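Local coordinates for putative D-arabinose 5-phosphate isomerase (PDB 3K2V), which probably interconverts D-arabinose 5-phosphate and D-ribulose 5-phosphate, and binds CMP-Kdo, a nucleotide sugar of the same pathway, through its pair of CBS domains, at residues 104-109 with 118-123; 112-117 with 144-149; 128-131 with 136-139. One frame throughout, in Å; residues are numbered along the deposited sequence.

Contact 1. Residues 104-109 with 118-123; sequences GGIRIR and LNLMQS. With CMK (cytidine 5'-monophosphate 3-deoxy-beta-D-gulo-oct-2-ulo-pyranosonic acid), chain C.
Leu120, on helix 114-124, reaches strand 107-108 and the residue before it with one methyl, CD2, which settles between the CG2 branches of Ile106 and Ile108. The Ile108 side is the tight one: Ile108 CG2 lies 3.4 Å from Leu120 CD2, closer than usual for two carbons, the two side chains running past each other in opposite senses. Toward Ile106 the fit is easier, with Ile106 CG2 3.7 Å from Leu120 CD2. Ile106 turns this branch to the helix by holding CG2 anti to its backbone N, while CG1 and CD1 lie against the cytosine of CMK of chain C. On the side turned from the helix the segment is polar and partly exposed, and Arg107 takes no part in the packing. It bends back so that NE (2.9 Å) and NH2 (3.1 Å) both bind Gly105 O almost within the guanidinium plane, and its NH1 forms a salt bridge with Asp135. This strand-helix packing belongs to the beta-alpha-beta unit of the second CBS domain. The backbone of Ile106 meets the base: its N donates to CMK N3C at 3.0 Å, and CMK N4C donates to its O at 3.1 Å. The pair matches cytosine's acceptor and donor edge and would disfavour uracil, whose N3 carries a proton and whose C4 bears a carbonyl.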
loop_
_atom_site.group_PDB
_atom_site.type_symbol
_atom_site.label_atom_id
_atom_site.label_comp_id
_atom_site.label_asym_id
_atom_site.label_seq_id
_atom_site.Cartn_x
_atom_site.Cartn_y
_atom_site.Cartn_z
ATOM N N GLY A 104 11.183 9.491 11.983
ATOM C CA GLY A 104 9.945 10.208 12.296
ATOM C C GLY A 104 8.736 9.459 11.770
ATOM O O GLY A 104 8.643 8.235 11.886
ATOM N N GLY A 105 7.826 10.169 11.128
ATOM C CA GLY A 105 6.605 9.572 10.626
ATOM C C GLY A 105 5.490 10.596 10.678
ATOM O O GLY A 105 5.426 11.417 11.605
ATOM N N ILE A 106 4.619 10.546 9.677
ATOM C CA ILE A 106 3.493 11.456 9.550
ATOM C C ILE A 106 2.428 11.042 10.578
ATOM O O ILE A 106 2.059 9.883 10.676
ATOM C CB ILE A 106 2.934 11.441 8.119
ATOM C CG1 ILE A 106 4.009 11.960 7.126
ATOM C CG2 ILE A 106 1.698 12.316 8.012
ATOM C CD1 ILE A 106 3.757 11.545 5.653
ATOM N N ARG A 107 1.961 11.992 11.363
ATOM C CA ARG A 107 1.053 11.653 12.448
ATOM C C ARG A 107 -0.024 12.708 12.613
ATOM O O ARG A 107 0.135 13.839 12.179
ATOM C CB ARG A 107 1.844 11.521 13.736
ATOM C CG ARG A 107 2.437 12.829 14.158
ATOM C CD ARG A 107 3.636 12.651 15.028
ATOM N NE ARG A 107 4.767 12.053 14.343
ATOM C CZ ARG A 107 5.927 11.810 14.947
ATOM N NH1 ARG A 107 6.109 12.124 16.231
ATOM N NH2 ARG A 107 6.911 11.265 14.279
ATOM N N ILE A 108 -1.118 12.318 13.262
ATOM C CA ILE A 108 -2.200 13.227 13.566
ATOM C C ILE A 108 -2.607 13.005 15.033
ATOM O O ILE A 108 -2.269 11.988 15.635
ATOM C CB ILE A 108 -3.407 12.984 12.643
ATOM C CG1 ILE A 108 -3.902 11.534 12.794
ATOM C CG2 ILE A 108 -3.040 13.329 11.185
ATOM C CD1 ILE A 108 -5.059 11.108 11.854
ATOM N N ARG A 109 -3.300 13.984 15.584
ATOM C CA ARG A 109 -3.808 13.917 16.961
ATOM C C ARG A 109 -5.046 13.019 16.996
ATOM O O ARG A 109 -5.739 12.850 15.972
ATOM C CB ARG A 109 -4.184 15.316 17.440
ATOM C CG ARG A 109 -2.990 16.238 17.650
ATOM C CD ARG A 109 -3.449 17.640 17.984
ATOM N NE ARG A 109 -4.091 17.667 19.306
ATOM C CZ ARG A 109 -4.711 18.710 19.838
ATOM N NH1 ARG A 109 -4.808 19.856 19.167
ATOM N NH2 ARG A 109 -5.253 18.606 21.058
ATOM N N LEU A 118 -8.115 11.555 6.012
ATOM C CA LEU A 118 -8.159 11.141 4.604
ATOM C C LEU A 118 -7.471 12.173 3.719
ATOM O O LEU A 118 -6.686 11.819 2.826
ATOM C CB LEU A 118 -9.611 10.947 4.178
ATOM C CG LEU A 118 -9.888 10.589 2.714
ATOM C CD1 LEU A 118 -9.288 9.225 2.397
ATOM C CD2 LEU A 118 -11.394 10.632 2.499
ATOM N N ASN A 119 -7.782 13.445 3.961
ATOM C CA ASN A 119 -7.205 14.538 3.183
ATOM C C ASN A 119 -5.690 14.556 3.309
ATOM O O ASN A 119 -4.996 14.736 2.309
ATOM C CB ASN A 119 -7.798 15.904 3.588
ATOM C CG ASN A 119 -9.197 16.139 3.011
ATOM O OD1 ASN A 119 -9.586 15.518 2.040
ATOM N ND2 ASN A 119 -9.953 17.047 3.627
ATOM N N LEU A 120 -5.181 14.332 4.522
ATOM C CA LEU A 120 -3.739 14.273 4.760
ATOM C C LEU A 120 -3.128 13.109 4.014
ATOM O O LEU A 120 -2.066 13.249 3.376
ATOM C CB LEU A 120 -3.423 14.154 6.264
ATOM C CG LEU A 120 -1.931 14.056 6.615
ATOM C CD1 LEU A 120 -1.191 15.353 6.213
ATOM C CD2 LEU A 120 -1.718 13.769 8.089
HETATM N N MSE A 121 -3.788 11.960 4.068
HETATM C CA MSE A 121 -3.257 10.766 3.402
HETATM C C MSE A 121 -3.209 10.969 1.881
HETATM O O MSE A 121 -2.226 10.602 1.227
HETATM C CB MSE A 121 -4.057 9.513 3.786
HETATM C CG MSE A 121 -3.754 9.023 5.206
HETATM SE SE MSE A 121 -4.553 7.256 5.666
HETATM C CE MSE A 121 -6.113 7.836 6.659
ATOM N N GLN A 122 -4.264 11.578 1.342
ATOM C CA GLN A 122 -4.333 11.915 -0.081
ATOM C C GLN A 122 -3.230 12.864 -0.464
ATOM O O GLN A 122 -2.565 12.644 -1.460
ATOM C CB GLN A 122 -5.662 12.594 -0.433
ATOM C CG GLN A 122 -6.821 11.654 -0.499
ATOM C CD GLN A 122 -6.716 10.724 -1.668
ATOM O OE1 GLN A 122 -6.329 9.559 -1.508
ATOM N NE2 GLN A 122 -7.012 11.230 -2.865
ATOM N N SER A 123 -3.050 13.926 0.314
ATOM C CA SER A 123 -2.062 14.940 -0.032
ATOM C C SER A 123 -0.631 14.441 0.128
ATOM O O SER A 123 0.261 14.906 -0.584
ATOM C CB SER A 123 -2.287 16.238 0.730
ATOM O OG SER A 123 -1.861 16.145 2.063
HETATM N N1C CMK C . 5.393 7.481 5.666
HETATM C C2C CMK C . 5.510 8.339 6.771
HETATM N N3C CMK C . 4.471 8.336 7.702
HETATM C C4C CMK C . 3.319 7.579 7.558
HETATM C C5C CMK C . 3.199 6.722 6.451
HETATM C C6C CMK C . 4.241 6.687 5.507
HETATM O O2C CMK C . 6.510 9.050 6.962
HETATM N N4C CMK C . 2.387 7.682 8.531
HETATM C "C1'" CMK C . 6.517 7.463 4.662
HETATM C "C2'" CMK C . 6.954 6.037 4.296
HETATM O "O2'" CMK C . 7.944 5.612 5.244
HETATM C "C3'" CMK C . 7.528 6.240 2.894
HETATM C "C4'" CMK C . 6.687 7.402 2.329
HETATM O "O4'" CMK C . 5.992 8.050 3.477
HETATM O "O3'" CMK C . 8.886 6.637 2.987
HETATM C "C5'" CMK C . 5.556 6.942 1.421
HETATM O "O5'" CMK C . 4.735 5.922 2.052
HETATM P PA CMK C . 4.404 4.582 1.150
HETATM O O1A CMK C . 5.671 3.828 0.939
HETATM O O2A CMK C . 3.369 3.750 1.837
HETATM O O6 CMK C . 2.684 5.261 -2.289
HETATM C C2 CMK C . 3.754 4.610 -1.560
HETATM O O2 CMK C . 3.812 5.220 -0.235
HETATM C C3 CMK C . 3.441 3.104 -1.502
HETATM C C4 CMK C . 3.027 2.509 -2.865
HETATM O O4 CMK C . 2.622 1.118 -2.698
HETATM C C5 CMK C . 1.932 3.315 -3.530
HETATM C C6 CMK C . 2.438 4.749 -3.626
HETATM C C7 CMK C . 1.412 5.696 -4.230
HETATM C C1 CMK C . 5.136 4.921 -2.165
HETATM O O1X CMK C . 5.516 6.108 -2.052
HETATM O O1Y CMK C . 5.808 4.000 -2.672
HETATM O O5 CMK C . 0.700 3.268 -2.772
HETATM C C8 CMK C . 2.021 7.086 -4.472
HETATM O O8 CMK C . 0.957 7.979 -4.794
HETATM O O7 CMK C . 0.972 5.177 -5.469
#

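Contact 2. Residues 112-117 with 144-149; sequences TLAVDA and HDLLRA. With CMK (cytidine 5'-monophosphate 3-deoxy-beta-D-gulo-oct-2-ulo-pyranosonic acid), chain G.
Within the second CBS domain, the start of helix 114-124 packs against the short C-terminal helix 143-146, and Leu146 is the side chain that joins them. Its two methyls divide the work. CD2 meets the methyl of Ala114 (Leu146 CD2 to Ala114 CB, 3.8 Å), while CD1 lies 3.7 Å from Ala114 O and, more loosely, 4.3 Å from Ala117 CB. Ala114 and Ala117, one turn apart, give the leucine a shallow, small-residue surface, which lets the backbones come close: the CA atoms of Ala114 and Leu146 are 6.5 Å apart. With chi1 at -53°, Leu146 places CG anti to its carbonyl carbon and sends both methyls to the helix. No hydrogen bond crosses this buried, apolar contact; Ile33 packs on both Ala114 and Leu146, and Leu118 and Met121 also touch the leucine. The remainder of 144-149 turns to other partners. His144 O accepts a hydrogen bond from Gln122 NE2 of the second subunit, tying this end of the chain to the other subunit. The modelled salt bridge between Asp145 and Arg148 is doubtfully short. His144 also borders the Kdo end of CMK of chain G, its CD2 3.2 Å from CMK O8.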
loop_
_atom_site.group_PDB
_atom_site.type_symbol
_atom_site.label_atom_id
_atom_site.label_comp_id
_atom_site.label_asym_id
_atom_site.label_seq_id
_atom_site.Cartn_x
_atom_site.Cartn_y
_atom_site.Cartn_z
ATOM N N THR A 112 -8.411 14.282 15.584
ATOM C CA THR A 112 -8.523 14.558 14.159
ATOM C C THR A 112 -9.715 13.811 13.573
ATOM O O THR A 112 -9.925 12.633 13.876
ATOM C CB THR A 112 -7.255 14.146 13.426
ATOM O OG1 THR A 112 -6.129 14.745 14.073
ATOM C CG2 THR A 112 -7.301 14.560 11.916
ATOM N N LEU A 113 -10.508 14.510 12.759
ATOM C CA LEU A 113 -11.650 13.900 12.083
ATOM C C LEU A 113 -11.156 12.979 10.981
ATOM O O LEU A 113 -10.113 13.236 10.363
ATOM C CB LEU A 113 -12.605 14.971 11.504
ATOM C CG LEU A 113 -13.240 15.938 12.502
ATOM C CD1 LEU A 113 -14.249 16.838 11.776
ATOM C CD2 LEU A 113 -13.899 15.206 13.681
ATOM N N ALA A 114 -11.885 11.888 10.753
ATOM C CA ALA A 114 -11.528 10.935 9.700
ATOM C C ALA A 114 -11.399 11.641 8.355
ATOM O O ALA A 114 -10.498 11.317 7.581
ATOM C CB ALA A 114 -12.532 9.797 9.624
ATOM N N VAL A 115 -12.258 12.631 8.085
ATOM C CA VAL A 115 -12.162 13.366 6.806
ATOM C C VAL A 115 -10.821 14.099 6.646
ATOM O O VAL A 115 -10.248 14.145 5.550
ATOM C CB VAL A 115 -13.336 14.346 6.568
ATOM C CG1 VAL A 115 -13.331 15.511 7.565
ATOM C CG2 VAL A 115 -13.296 14.857 5.110
ATOM N N ASP A 116 -10.313 14.655 7.739
ATOM C CA ASP A 116 -9.046 15.366 7.677
ATOM C C ASP A 116 -7.875 14.400 7.614
ATOM O O ASP A 116 -6.888 14.686 6.956
ATOM C CB ASP A 116 -8.935 16.358 8.827
ATOM C CG ASP A 116 -9.968 17.487 8.703
ATOM O OD1 ASP A 116 -10.119 17.991 7.572
ATOM O OD2 ASP A 116 -10.634 17.850 9.701
ATOM N N ALA A 117 -8.008 13.237 8.241
ATOM C CA ALA A 117 -7.013 12.171 8.098
ATOM C C ALA A 117 -6.951 11.702 6.637
ATOM O O ALA A 117 -5.879 11.517 6.059
ATOM C CB ALA A 117 -7.344 11.017 9.029
ATOM N N HIS A 144 -8.197 1.899 4.699
ATOM C CA HIS A 144 -9.277 0.891 4.758
ATOM C C HIS A 144 -10.235 1.099 5.933
ATOM O O HIS A 144 -11.433 0.871 5.799
ATOM C CB HIS A 144 -8.720 -0.535 4.862
ATOM C CG HIS A 144 -8.155 -1.060 3.581
ATOM N ND1 HIS A 144 -8.812 -0.951 2.378
ATOM C CD2 HIS A 144 -7.002 -1.715 3.322
ATOM C CE1 HIS A 144 -8.083 -1.508 1.428
ATOM N NE2 HIS A 144 -6.983 -1.985 1.974
ATOM N N ASP A 145 -9.694 1.528 7.069
ATOM C CA ASP A 145 -10.488 1.813 8.276
ATOM C C ASP A 145 -11.490 2.950 8.061
ATOM O O ASP A 145 -12.582 2.937 8.634
ATOM C CB ASP A 145 -9.587 2.195 9.446
ATOM C CG ASP A 145 -8.604 1.107 9.817
ATOM O OD1 ASP A 145 -8.991 -0.064 9.786
ATOM O OD2 ASP A 145 -7.439 1.419 10.143
ATOM N N LEU A 146 -11.131 3.921 7.232
ATOM C CA LEU A 146 -11.993 5.069 6.999
ATOM C C LEU A 146 -13.168 4.747 6.096
ATOM O O LEU A 146 -14.113 5.533 6.034
ATOM C CB LEU A 146 -11.196 6.265 6.469
ATOM C CG LEU A 146 -9.991 6.642 7.332
ATOM C CD1 LEU A 146 -9.306 7.876 6.785
ATOM C CD2 LEU A 146 -10.332 6.833 8.813
ATOM N N LEU A 147 -13.159 3.578 5.458
ATOM C CA LEU A 147 -14.274 3.136 4.617
ATOM C C LEU A 147 -15.022 1.892 5.120
ATOM O O LEU A 147 -15.880 1.374 4.410
ATOM C CB LEU A 147 -13.765 2.816 3.214
ATOM C CG LEU A 147 -12.608 3.644 2.665
ATOM C CD1 LEU A 147 -12.088 2.935 1.419
ATOM C CD2 LEU A 147 -13.010 5.094 2.394
ATOM N N ARG A 148 -14.696 1.383 6.305
ATOM C CA ARG A 148 -15.407 0.212 6.840
ATOM C C ARG A 148 -16.571 0.663 7.730
ATOM O O ARG A 148 -16.769 1.873 7.926
ATOM C CB ARG A 148 -14.444 -0.736 7.589
ATOM C CG ARG A 148 -14.182 -0.421 9.070
ATOM C CD ARG A 148 -13.302 -1.493 9.710
ATOM N NE ARG A 148 -11.898 -1.357 9.308
ATOM C CZ ARG A 148 -11.090 -2.366 8.966
ATOM N NH1 ARG A 148 -11.519 -3.627 8.971
ATOM N NH2 ARG A 148 -9.831 -2.112 8.608
ATOM N N ALA A 149 -17.335 -0.308 8.254
ATOM C CA ALA A 149 -18.441 -0.056 9.209
ATOM C C ALA A 149 -19.511 0.843 8.600
ATOM O O ALA A 149 -19.665 0.878 7.376
ATOM C CB ALA A 149 -17.920 0.540 10.528
HETATM N N1C CMK G . -3.733 -8.256 -5.843
HETATM C C2C CMK G . -4.520 -8.733 -6.944
HETATM N N3C CMK G . -5.098 -7.810 -7.803
HETATM C C4C CMK G . -4.933 -6.432 -7.609
HETATM C C5C CMK G . -4.180 -5.962 -6.542
HETATM C C6C CMK G . -3.589 -6.875 -5.658
HETATM O O2C CMK G . -4.675 -9.936 -7.153
HETATM N N4C CMK G . -5.508 -5.594 -8.471
HETATM C "C1'" CMK G . -3.100 -9.241 -4.900
HETATM C "C2'" CMK G . -1.601 -8.981 -4.618
HETATM O "O2'" CMK G . -0.747 -9.560 -5.634
HETATM C "C3'" CMK G . -1.412 -9.651 -3.258
HETATM C "C4'" CMK G . -2.817 -9.620 -2.600
HETATM O "O4'" CMK G . -3.771 -9.191 -3.613
HETATM O "O3'" CMK G . -0.975 -11.001 -3.463
HETATM C "C5'" CMK G . -2.928 -8.435 -1.586
HETATM O "O5'" CMK G . -2.500 -7.160 -2.226
HETATM P PA CMK G . -1.551 -6.161 -1.357
HETATM O O1A CMK G . -0.207 -6.946 -1.363
HETATM O O2A CMK G . -1.472 -4.818 -1.966
HETATM O O6 CMK G . -2.863 -5.386 2.261
HETATM C C2 CMK G . -1.718 -5.798 1.436
HETATM O O2 CMK G . -2.261 -6.169 0.126
HETATM C C3 CMK G . -0.750 -4.627 1.294
HETATM C C4 CMK G . -0.380 -4.057 2.659
HETATM O O4 CMK G . 0.486 -2.931 2.447
HETATM C C5 CMK G . -1.624 -3.659 3.449
HETATM C C6 CMK G . -2.495 -4.918 3.593
HETATM C C7 CMK G . -3.755 -4.919 4.497
HETATM C C1 CMK G . -0.924 -7.003 2.004
HETATM O O1X CMK G . -0.427 -7.764 1.150
HETATM O O1Y CMK G . -0.756 -7.119 3.246
HETATM O O5 CMK G . -2.339 -2.655 2.736
HETATM C C8 CMK G . -4.882 -4.009 4.030
HETATM O O8 CMK G . -6.148 -4.600 4.409
HETATM O O7 CMK G . -4.295 -6.249 4.558
#

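Contact 3. Residues 128-131 with 136-139; sequences CVLV and HLLG. With CMK (cytidine 5'-monophosphate 3-deoxy-beta-D-gulo-oct-2-ulo-pyranosonic acid), chain C.
A beta hairpin of strands 128-133 and 136-142 in the second CBS domain is pinned here by a classic beta bulge, with Leu138 and Gly139 both opposite Val131. Three backbone hydrogen bonds make the joint. Val131 and Gly139 form an antiparallel hydrogen-bonded pair: Val131 N donates to Gly139 O at 2.8 Å, and Val131 O accepts twice, from Leu138 N at 2.8 Å and from Gly139 N at a longer 3.2 Å. The shared acceptor marks the bulge, and the short strand axes are at 119°, well short of 180°, so the strands are strongly splayed here. Apolar packing adds to these bonds. Leu130 and Leu137 cross at about a right angle, with Leu137 CD1 3.9 Å from Leu130 CB; holding CG anti to its backbone N (chi1 -176°), Leu137 brings that methyl in to 3.6 Å from Val131 O as well. Both leucines also touch Ile73 of strand 73-78, in the other sheet. Within the segment 136-139, Leu138 CD2 sits over one face of the His136 ring, offset toward its rim. Ligand binding occupies the N-terminal end of strand 128-133, where the exocyclic amino group of the cytosine, N4C of CMK of chain C, donates to Cys128 O at 3.0 Å.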
loop_
_atom_site.group_PDB
_atom_site.type_symbol
_atom_site.label_atom_id
_atom_site.label_comp_id
_atom_site.label_asym_id
_atom_site.label_seq_id
_atom_site.Cartn_x
_atom_site.Cartn_y
_atom_site.Cartn_z
ATOM N N CYS A 128 -1.613 4.895 5.439
ATOM C CA CYS A 128 -1.725 4.602 6.884
ATOM C C CYS A 128 -1.013 5.708 7.662
ATOM O O CYS A 128 0.125 6.050 7.320
ATOM C CB CYS A 128 -1.132 3.198 7.193
ATOM S SG CYS A 128 -1.592 2.456 8.820
ATOM N N VAL A 129 -1.670 6.267 8.699
ATOM C CA VAL A 129 -1.165 7.417 9.441
ATOM C C VAL A 129 -1.068 7.064 10.937
ATOM O O VAL A 129 -1.898 6.311 11.476
ATOM C CB VAL A 129 -2.045 8.676 9.169
ATOM C CG1 VAL A 129 -3.468 8.456 9.660
ATOM C CG2 VAL A 129 -1.481 9.939 9.817
ATOM N N LEU A 130 -0.018 7.565 11.581
ATOM C CA LEU A 130 0.172 7.319 13.004
ATOM C C LEU A 130 -0.734 8.276 13.764
ATOM O O LEU A 130 -0.949 9.420 13.329
ATOM C CB LEU A 130 1.621 7.573 13.410
ATOM C CG LEU A 130 2.678 6.783 12.623
ATOM C CD1 LEU A 130 4.049 7.274 13.052
ATOM C CD2 LEU A 130 2.500 5.291 12.867
ATOM N N VAL A 131 -1.267 7.819 14.884
ATOM C CA VAL A 131 -2.055 8.696 15.766
ATOM C C VAL A 131 -1.218 8.865 17.016
ATOM O O VAL A 131 -0.820 7.872 17.637
ATOM C CB VAL A 131 -3.440 8.149 16.071
ATOM C CG1 VAL A 131 -4.227 9.169 16.925
ATOM C CG2 VAL A 131 -4.211 7.842 14.764
ATOM N N HIS A 136 4.376 10.307 21.368
ATOM C CA HIS A 136 3.802 9.105 21.978
ATOM C C HIS A 136 2.778 8.480 21.026
ATOM O O HIS A 136 1.734 9.068 20.751
ATOM C CB HIS A 136 3.155 9.454 23.318
ATOM C CG HIS A 136 2.517 8.302 24.032
ATOM N ND1 HIS A 136 1.561 8.497 25.006
ATOM C CD2 HIS A 136 2.667 6.961 23.918
ATOM C CE1 HIS A 136 1.165 7.325 25.476
ATOM N NE2 HIS A 136 1.812 6.375 24.826
ATOM N N LEU A 137 3.075 7.273 20.573
ATOM C CA LEU A 137 2.213 6.551 19.635
ATOM C C LEU A 137 1.007 5.986 20.364
ATOM O O LEU A 137 1.172 5.176 21.255
ATOM C CB LEU A 137 2.988 5.412 18.962
ATOM C CG LEU A 137 2.240 4.608 17.883
ATOM C CD1 LEU A 137 1.788 5.516 16.745
ATOM C CD2 LEU A 137 3.075 3.454 17.313
ATOM N N LEU A 138 -0.199 6.390 19.949
ATOM C CA LEU A 138 -1.451 5.916 20.557
ATOM C C LEU A 138 -2.181 4.894 19.700
ATOM O O LEU A 138 -2.987 4.106 20.193
ATOM C CB LEU A 138 -2.398 7.119 20.741
ATOM C CG LEU A 138 -1.888 8.267 21.613
ATOM C CD1 LEU A 138 -2.963 9.371 21.755
ATOM C CD2 LEU A 138 -1.456 7.732 22.987
ATOM N N GLY A 139 -1.934 4.938 18.399
ATOM C CA GLY A 139 -2.662 4.087 17.493
ATOM C C GLY A 139 -2.276 4.353 16.050
ATOM O O GLY A 139 -1.401 5.165 15.774
HETATM N N1C CMK C . 5.393 7.481 5.666
HETATM C C2C CMK C . 5.510 8.339 6.771
HETATM N N3C CMK C . 4.471 8.336 7.702
HETATM C C4C CMK C . 3.319 7.579 7.558
HETATM C C5C CMK C . 3.199 6.722 6.451
HETATM C C6C CMK C . 4.241 6.687 5.507
HETATM O O2C CMK C . 6.510 9.050 6.962
HETATM N N4C CMK C . 2.387 7.682 8.531
HETATM C "C1'" CMK C . 6.517 7.463 4.662
HETATM C "C2'" CMK C . 6.954 6.037 4.296
HETATM O "O2'" CMK C . 7.944 5.612 5.244
HETATM C "C3'" CMK C . 7.528 6.240 2.894
HETATM C "C4'" CMK C . 6.687 7.402 2.329
HETATM O "O4'" CMK C . 5.992 8.050 3.477
HETATM O "O3'" CMK C . 8.886 6.637 2.987
HETATM C "C5'" CMK C . 5.556 6.942 1.421
HETATM O "O5'" CMK C . 4.735 5.922 2.052
HETATM P PA CMK C . 4.404 4.582 1.150
HETATM O O1A CMK C . 5.671 3.828 0.939
HETATM O O2A CMK C . 3.369 3.750 1.837
HETATM O O6 CMK C . 2.684 5.261 -2.289
HETATM C C2 CMK C . 3.754 4.610 -1.560
HETATM O O2 CMK C . 3.812 5.220 -0.235
HETATM C C3 CMK C . 3.441 3.104 -1.502
HETATM C C4 CMK C . 3.027 2.509 -2.865
HETATM O O4 CMK C . 2.622 1.118 -2.698
HETATM C C5 CMK C . 1.932 3.315 -3.530
HETATM C C6 CMK C . 2.438 4.749 -3.626
HETATM C C7 CMK C . 1.412 5.696 -4.230
HETATM C C1 CMK C . 5.136 4.921 -2.165
HETATM O O1X CMK C . 5.516 6.108 -2.052
HETATM O O1Y CMK C . 5.808 4.000 -2.672
HETATM O O5 CMK C . 0.700 3.268 -2.772
HETATM C C8 CMK C . 2.021 7.086 -4.472
HETATM O O8 CMK C . 0.957 7.979 -4.794
HETATM O O7 CMK C . 0.972 5.177 -5.469
#

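How the contacts relate
All three contacts lie in the second CBS domain. Contacts 1 and 2 share helix 114-124: contact 1 sets its middle on strand 107-108 near the surface, whereas contact 2 buries its first turn against the C-terminal helix, and Met121 packs on Leu146 between them. Contact 3 is also buried, but there backbone hydrogen bonds carry the joint, while the two helix contacts rest on apolar side chains alone. Strands 107-108 and 128-133 are parallel neighbours in one sheet, so contacts 1 and 3 meet at Leu130 and approach the same cytosine, whose N4C donates to both. Contact 2 instead borders the sugar end of the other CMK, and like contact 1 it touches the second subunit.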